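Segregation and condensation protein A (Thermococcus onnurineus, PDB 6IVH) probably acts as the kleisin subunit of an archaeal Smc-based condensin involved in chromosome organisation and segregation, this chain being its N-terminal domain. Local coordinates at residues E6-P11 / R51-A56; I31-T35 / L63-K67; E69-A74 / P97-R103. Numbering follows the deposited sequence.

Overall arrangement
This compact, helix-rich domain illustrates how one long helix can organise a small fold, since helix 54-72 contributes to all three contacts. Contact 1 ties its start to the N-terminal segment, contact 2 packs its middle antiparallel against helix 31-47, and contact 3 sets the non-helical segment 97-103 against its C-terminal end. The centres of contacts 1 and 2 are 19 Å apart, on opposite sides of the chain's centre; those of contacts 1 and 3 are 28 Å apart. Contacts 2 and 3, with centres 11 Å apart, touch directly: Ile31 CG2 packs 3.5 Å from Ala70 CB, and Ile31 N lies 3.1 Å from Arg103 O, a probable hydrogen bond.

Contact 1 (E6-P11 / R51-A56); sequences EEEITP and RVSARA
Pro11 lays its ring over the first turn of helix 54-72, with CG 3.4 Å from Ala56 N and 3.5 Å from Arg55 C, and CD 4.0 Å from Ala56 CB. The motif is a single parallel beta bridge leading into two helix N-termini. After a cis peptide before Glu7, residues 7-10 are extended, as are Arg51-Ser53; helices begin at Pro11 and Ala54. Ile9 is bridged to Val52 (CA-CA 4.3 Å); farther on, the CA atoms of Pro11 and Ala56 are 4.4 Å apart. Ile9 N donates to Arg51 O at 2.8 Å, and Ser53 N donates to Ile9 O at 2.9 Å. Ile9 also sets CB 3.7 Å from Val52 CG2, while Val52 continues onto Leu42 and Met45 of helix 31-47. Beside the bridge, Glu8 CG packs 4.0 Å from Arg51 CB. Each helix start carries an N-cap residue: Thr10, whose OG1 is hydrogen-bonded to the Asp13 carboxylate, and Ser53. Arg55 reaches beyond them to a salt bridge with Glu119 of helix 107-120. Ser53, in the p rotamer, has a double role: OG donates to Ile9 O at 2.9 Å and accepts from Ala56 N at 3.2 Å.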
# COMPACT_ATOMS: atom_id res chain seq x y z
N GLU A 6 -11.64 17.04 -5.11
CA GLU A 6 -11.57 17.29 -3.67
C GLU A 6 -10.47 18.31 -3.26
O GLU A 6 -10.79 19.24 -2.53
CB GLU A 6 -11.40 15.97 -2.91
CG GLU A 6 -12.62 15.04 -2.99
CD GLU A 6 -12.77 14.35 -4.34
OE1 GLU A 6 -12.58 13.12 -4.41
OE2 GLU A 6 -13.07 15.05 -5.34
N GLU A 7 -9.21 18.18 -3.69
CA GLU A 7 -8.64 17.06 -4.45
C GLU A 7 -7.41 16.55 -3.70
O GLU A 7 -6.47 17.31 -3.45
CB GLU A 7 -8.24 17.48 -5.86
CG GLU A 7 -9.23 18.39 -6.56
CD GLU A 7 -9.50 17.95 -7.99
OE1 GLU A 7 -10.35 18.58 -8.66
OE2 GLU A 7 -8.87 16.96 -8.43
N GLU A 8 -7.40 15.27 -3.34
CA GLU A 8 -6.36 14.73 -2.48
C GLU A 8 -5.70 13.52 -3.13
O GLU A 8 -6.31 12.81 -3.94
CB GLU A 8 -6.92 14.34 -1.11
CG GLU A 8 -7.44 15.53 -0.31
CD GLU A 8 -8.24 15.10 0.91
OE1 GLU A 8 -8.83 14.00 0.89
OE2 GLU A 8 -8.27 15.87 1.90
N ILE A 9 -4.43 13.29 -2.77
CA ILE A 9 -3.72 12.09 -3.20
C ILE A 9 -4.37 10.89 -2.53
O ILE A 9 -4.46 10.81 -1.30
CB ILE A 9 -2.23 12.18 -2.84
CG1 ILE A 9 -1.59 13.41 -3.48
CG2 ILE A 9 -1.51 10.91 -3.28
CD1 ILE A 9 -1.68 13.44 -4.98
N THR A 10 -4.83 9.95 -3.34
CA THR A 10 -5.51 8.76 -2.86
C THR A 10 -4.54 7.59 -2.78
O THR A 10 -3.46 7.62 -3.38
CB THR A 10 -6.67 8.41 -3.79
OG1 THR A 10 -6.17 8.11 -5.09
CG2 THR A 10 -7.65 9.58 -3.88
N PRO A 11 -4.89 6.54 -2.03
CA PRO A 11 -4.01 5.35 -1.99
C PRO A 11 -3.75 4.76 -3.36
O PRO A 11 -2.65 4.24 -3.60
CB PRO A 11 -4.79 4.37 -1.10
CG PRO A 11 -5.66 5.23 -0.26
CD PRO A 11 -6.02 6.42 -1.09
N ARG A 51 -1.81 17.95 -0.84
CA ARG A 51 -2.98 17.36 -0.20
C ARG A 51 -2.96 15.85 -0.38
O ARG A 51 -3.01 15.35 -1.51
CB ARG A 51 -4.26 17.95 -0.79
CG ARG A 51 -4.45 19.45 -0.65
CD ARG A 51 -5.92 19.81 -0.71
NE ARG A 51 -6.15 21.23 -0.97
CZ ARG A 51 -7.27 21.72 -1.49
NH1 ARG A 51 -8.26 20.90 -1.80
NH2 ARG A 51 -7.39 23.02 -1.71
N VAL A 52 -2.88 15.12 0.73
CA VAL A 52 -2.92 13.67 0.73
C VAL A 52 -4.12 13.25 1.58
O VAL A 52 -4.27 13.71 2.71
CB VAL A 52 -1.61 13.07 1.27
CG1 VAL A 52 -1.79 11.59 1.60
CG2 VAL A 52 -0.49 13.25 0.26
N SER A 53 -4.96 12.38 1.03
CA SER A 53 -6.21 12.02 1.69
C SER A 53 -5.95 11.22 2.96
O SER A 53 -4.85 10.69 3.19
CB SER A 53 -7.10 11.20 0.75
OG SER A 53 -6.54 9.92 0.50
N ALA A 54 -6.98 11.14 3.81
CA ALA A 54 -6.88 10.34 5.02
C ALA A 54 -6.74 8.86 4.71
O ALA A 54 -6.03 8.14 5.42
CB ALA A 54 -8.10 10.58 5.92
N ARG A 55 -7.40 8.39 3.64
CA ARG A 55 -7.29 6.98 3.27
C ARG A 55 -5.86 6.63 2.90
O ARG A 55 -5.37 5.54 3.24
CB ARG A 55 -8.25 6.66 2.12
CG ARG A 55 -9.68 7.10 2.39
CD ARG A 55 -10.61 6.80 1.22
NE ARG A 55 -11.08 5.41 1.22
CZ ARG A 55 -10.69 4.49 0.34
NH1 ARG A 55 -9.83 4.81 -0.62
NH2 ARG A 55 -11.18 3.26 0.41
N ALA A 56 -5.16 7.53 2.21
CA ALA A 56 -3.75 7.29 1.90
C ALA A 56 -2.90 7.25 3.16
O ALA A 56 -1.89 6.54 3.20
CB ALA A 56 -3.24 8.36 0.94

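Contact 2 (I31-T35 / L63-K67); sequences IVDLT and LVRMK
Ile31 opens the first segment of an antiparallel helical hairpin, formed by helices 31-47 and 54-72, that forms part of the buried core of this N-terminal domain of a kleisin. Both segments are fully helical; their local axes approach to 8.5 Å, with 150° between their N-to-C directions and a signed crossing angle of -150°. The register runs from Val32 opposite Lys67 (CA-CA 4.5 Å) to Thr35 opposite Leu63 (5.4 Å). Ile31, in the t,p rotamer, directs CD1 to 3.7 Å from Leu63 CD2 and CG1 to 3.9 Å from Met66 CB, the latter a selenomethionine. Its apolar surroundings also include Leu110 of helix 107-120; Ala113, about one turn further along that helix, touches Met66. Val32 (t) borders the pair: CG2 lies 3.6 Å from Lys67 O, and CG1 lies 4.0 Å from CD of the Lys67 aliphatic chain. Leu34 starts out sideways, yet with chi1 t and chi2 near -86° its CD1 arrives 3.8 Å from Leu63 CD1; Leu15 and Leu18 of helix 11-20 pack on it as well. Thr35 (m) then points its small side chain toward helix 54-72. Its CG2 is 3.7 Å from Val64 N and 3.9 Å from Val64 CG2. Its hydroxyl is satisfied within its own helix, Thr35 OG1 donating to Ile31 O at 2.5 Å; across the interface the same OG1 is 3.3 Å from Lys67 CB and 2.9 Å from Leu63 O.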
# COMPACT_ATOMS: atom_id res chain seq x y z
N ILE A 31 4.83 -7.59 -0.43
CA ILE A 31 4.14 -6.68 0.47
C ILE A 31 5.10 -6.07 1.49
O ILE A 31 4.88 -4.96 1.98
CB ILE A 31 2.96 -7.39 1.16
CG1 ILE A 31 2.06 -6.39 1.89
CG2 ILE A 31 3.45 -8.44 2.14
CD1 ILE A 31 1.46 -5.34 0.99
N VAL A 32 6.18 -6.78 1.81
CA VAL A 32 7.19 -6.23 2.70
C VAL A 32 7.98 -5.14 1.99
O VAL A 32 8.22 -4.06 2.54
CB VAL A 32 8.11 -7.34 3.23
CG1 VAL A 32 9.22 -6.76 4.10
CG2 VAL A 32 7.30 -8.37 4.01
N ASP A 33 8.39 -5.41 0.75
CA ASP A 33 9.13 -4.41 -0.02
C ASP A 33 8.22 -3.29 -0.50
O ASP A 33 8.67 -2.15 -0.66
CB ASP A 33 9.84 -5.07 -1.20
CG ASP A 33 10.78 -6.18 -0.76
OD1 ASP A 33 11.21 -6.17 0.41
OD2 ASP A 33 11.10 -7.05 -1.60
N LEU A 34 6.94 -3.59 -0.75
CA LEU A 34 6.00 -2.58 -1.22
C LEU A 34 5.68 -1.55 -0.14
O LEU A 34 5.43 -0.38 -0.45
CB LEU A 34 4.72 -3.24 -1.73
CG LEU A 34 3.61 -2.41 -2.37
CD1 LEU A 34 2.65 -1.81 -1.34
CD2 LEU A 34 4.19 -1.31 -3.25
N THR A 35 5.68 -1.97 1.13
CA THR A 35 5.22 -1.09 2.20
C THR A 35 6.12 0.14 2.32
O THR A 35 5.62 1.27 2.40
CB THR A 35 5.17 -1.86 3.52
OG1 THR A 35 4.27 -2.97 3.39
CG2 THR A 35 4.69 -0.95 4.64
N LEU A 63 -0.63 -1.30 5.39
CA LEU A 63 0.49 -1.95 4.72
C LEU A 63 1.58 -2.35 5.71
O LEU A 63 2.26 -3.36 5.51
CB LEU A 63 1.07 -1.05 3.64
CG LEU A 63 0.16 -0.81 2.43
CD1 LEU A 63 0.84 0.11 1.42
CD2 LEU A 63 -0.21 -2.14 1.79
N VAL A 64 1.77 -1.56 6.78
CA VAL A 64 2.75 -1.93 7.79
C VAL A 64 2.32 -3.21 8.50
O VAL A 64 3.15 -4.10 8.76
CB VAL A 64 2.96 -0.77 8.78
CG1 VAL A 64 3.79 -1.23 9.97
CG2 VAL A 64 3.63 0.40 8.09
N ARG A 65 1.03 -3.34 8.82
CA ARG A 65 0.55 -4.57 9.44
C ARG A 65 0.64 -5.75 8.48
O ARG A 65 1.03 -6.85 8.87
CB ARG A 65 -0.89 -4.39 9.92
CG ARG A 65 -1.54 -5.69 10.38
CD ARG A 65 -2.99 -5.49 10.79
NE ARG A 65 -3.79 -4.91 9.71
CZ ARG A 65 -4.33 -5.61 8.72
NH1 ARG A 65 -4.17 -6.93 8.66
NH2 ARG A 65 -5.05 -5.00 7.78
N MSE A 66 0.29 -5.54 7.21
CA MSE A 66 0.31 -6.61 6.23
C MSE A 66 1.73 -7.11 5.97
O MSE A 66 1.93 -8.27 5.61
CB MSE A 66 -0.35 -6.16 4.92
CG MSE A 66 -1.84 -5.91 5.05
SE MSE A 66 -2.65 -5.29 3.40
CE MSE A 66 -2.40 -6.90 2.33
N LYS A 67 2.71 -6.22 6.14
CA LYS A 67 4.10 -6.62 5.98
C LYS A 67 4.68 -7.22 7.25
O LYS A 67 5.60 -8.05 7.17
CB LYS A 67 4.95 -5.43 5.53
CG LYS A 67 5.81 -4.79 6.61
CD LYS A 67 7.00 -4.06 6.00
CE LYS A 67 7.86 -3.38 7.06
NZ LYS A 67 7.15 -2.24 7.72

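Contact 3 (E69-A74 / P97-R103); sequences EALLYA and PLRRVER
The last turn of helix 54-72, Glu69-Leu72, gives way at Tyr73 to non-helical backbone, and the non-helical segment Pro97-Arg103 passes alongside it. Leu98 takes left-handed phi/psi (52°/50°), turning the chain, after which residues 99-102 are largely extended. Segment 97-103 is near the helix at both ends, with Glu69 and Pro97 CA atoms 6.7 Å apart and Ala70 and Arg103 4.9 Å, and swings out between them. Val101, in the t rotamer, inserts CG1 against the helix end, 3.5 Å from Glu69 O, 4.0 Å from Glu69 CB and 3.8 Å from Tyr73 CD2 at the ring edge. Tyr73 (m) also reaches Pro97, with OH 3.4 Å from Pro97 CG and CE2 4.0 Å from Pro97 CB. Glu69 (m, t) forms a salt bridge through OE2 to Arg99 NE at 3.5 Å, and has a weak, long ion pair with Arg65. Ala70 CB rests 4.0 Å from Arg103 CA; the Arg103 guanidinium is held by a salt bridge to Asp30, while its backbone is hydrogen-bonded to that of Ile31. After an unmodelled connection (75-96), this segment packs on the C-terminal end of helix 54-72 and leads into strand 104-105 of a two-stranded antiparallel sheet with strand 29-30.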
# COMPACT_ATOMS: atom_id res chain seq x y z
N GLU A 69 2.85 -9.14 9.40
CA GLU A 69 2.33 -10.50 9.40
C GLU A 69 2.98 -11.34 8.32
O GLU A 69 3.23 -12.54 8.51
CB GLU A 69 0.81 -10.47 9.24
CG GLU A 69 0.10 -9.57 10.24
CD GLU A 69 -1.39 -9.46 9.98
OE1 GLU A 69 -2.18 -9.75 10.90
OE2 GLU A 69 -1.77 -9.08 8.85
N ALA A 70 3.28 -10.74 7.17
CA ALA A 70 3.97 -11.47 6.11
C ALA A 70 5.34 -11.95 6.58
O ALA A 70 5.75 -13.07 6.27
CB ALA A 70 4.11 -10.60 4.86
N LEU A 71 6.06 -11.11 7.33
CA LEU A 71 7.35 -11.52 7.86
C LEU A 71 7.21 -12.58 8.94
O LEU A 71 8.08 -13.46 9.07
CB LEU A 71 8.11 -10.31 8.40
CG LEU A 71 8.75 -9.41 7.35
CD1 LEU A 71 9.07 -8.06 7.96
CD2 LEU A 71 10.01 -10.05 6.79
N LEU A 72 6.15 -12.51 9.74
CA LEU A 72 5.94 -13.49 10.79
C LEU A 72 5.36 -14.80 10.27
O LEU A 72 5.46 -15.82 10.96
CB LEU A 72 5.01 -12.92 11.87
CG LEU A 72 5.54 -11.71 12.66
CD1 LEU A 72 4.50 -11.22 13.65
CD2 LEU A 72 6.84 -12.06 13.37
N TYR A 73 4.75 -14.79 9.08
CA TYR A 73 4.14 -15.98 8.49
C TYR A 73 4.65 -16.12 7.06
O TYR A 73 4.06 -15.55 6.13
CB TYR A 73 2.61 -15.90 8.55
CG TYR A 73 2.08 -15.43 9.89
CD1 TYR A 73 2.31 -16.16 11.05
CD2 TYR A 73 1.34 -14.26 10.00
CE1 TYR A 73 1.83 -15.74 12.27
CE2 TYR A 73 0.85 -13.83 11.22
CZ TYR A 73 1.10 -14.57 12.35
OH TYR A 73 0.62 -14.14 13.57
N ALA A 74 5.74 -16.87 6.90
CA ALA A 74 6.40 -17.06 5.60
C ALA A 74 6.79 -15.73 4.96
O ALA A 74 7.68 -15.03 5.46
CB ALA A 74 5.50 -17.86 4.66
N PRO A 97 -2.82 -12.43 12.97
CA PRO A 97 -3.29 -13.20 11.82
C PRO A 97 -4.79 -13.08 11.59
O PRO A 97 -5.25 -12.02 11.15
CB PRO A 97 -2.91 -14.64 12.19
CG PRO A 97 -2.74 -14.64 13.71
CD PRO A 97 -2.85 -13.22 14.21
N LEU A 98 -5.53 -14.14 11.89
CA LEU A 98 -6.98 -14.22 11.66
C LEU A 98 -7.30 -13.84 10.21
O LEU A 98 -8.15 -13.00 9.91
CB LEU A 98 -7.74 -13.37 12.69
CG LEU A 98 -9.25 -13.05 12.72
CD1 LEU A 98 -9.67 -11.71 12.07
CD2 LEU A 98 -10.08 -14.23 12.20
N ARG A 99 -6.57 -14.48 9.30
CA ARG A 99 -6.77 -14.39 7.85
C ARG A 99 -5.70 -15.25 7.20
O ARG A 99 -4.71 -15.63 7.84
CB ARG A 99 -6.68 -12.95 7.31
CG ARG A 99 -5.28 -12.38 7.27
CD ARG A 99 -5.24 -11.08 6.47
NE ARG A 99 -3.89 -10.50 6.41
CZ ARG A 99 -3.02 -10.73 5.43
NH1 ARG A 99 -3.35 -11.53 4.42
NH2 ARG A 99 -1.82 -10.17 5.46
N ARG A 100 -5.91 -15.57 5.93
CA ARG A 100 -4.87 -16.19 5.12
C ARG A 100 -3.81 -15.14 4.82
O ARG A 100 -3.99 -14.29 3.95
CB ARG A 100 -5.46 -16.77 3.84
CG ARG A 100 -4.70 -17.96 3.28
CD ARG A 100 -5.46 -18.60 2.13
NE ARG A 100 -6.84 -18.88 2.51
CZ ARG A 100 -7.25 -20.04 3.01
NH1 ARG A 100 -6.39 -21.04 3.18
NH2 ARG A 100 -8.52 -20.20 3.34
N VAL A 101 -2.71 -15.18 5.56
CA VAL A 101 -1.66 -14.16 5.43
C VAL A 101 -0.77 -14.51 4.25
O VAL A 101 -0.10 -15.55 4.24
CB VAL A 101 -0.84 -14.05 6.72
CG1 VAL A 101 0.44 -13.27 6.47
CG2 VAL A 101 -1.66 -13.36 7.80
N GLU A 102 -0.77 -13.65 3.23
CA GLU A 102 0.04 -13.82 2.04
C GLU A 102 1.20 -12.84 2.06
O GLU A 102 1.09 -11.73 2.60
CB GLU A 102 -0.80 -13.61 0.77
CG GLU A 102 -2.24 -14.14 0.84
CD GLU A 102 -2.42 -15.49 0.17
OE1 GLU A 102 -3.53 -15.75 -0.33
OE2 GLU A 102 -1.47 -16.29 0.17
N ARG A 103 2.32 -13.26 1.47
CA ARG A 103 3.46 -12.36 1.29
C ARG A 103 3.50 -11.74 -0.10
O ARG A 103 3.89 -10.57 -0.24
CB ARG A 103 4.77 -13.09 1.56
CG ARG A 103 6.00 -12.38 1.02
CD ARG A 103 7.08 -12.21 2.07
NE ARG A 103 8.08 -11.23 1.63
CZ ARG A 103 9.27 -11.08 2.18
NH1 ARG A 103 9.63 -11.85 3.20
NH2 ARG A 103 10.11 -10.17 1.71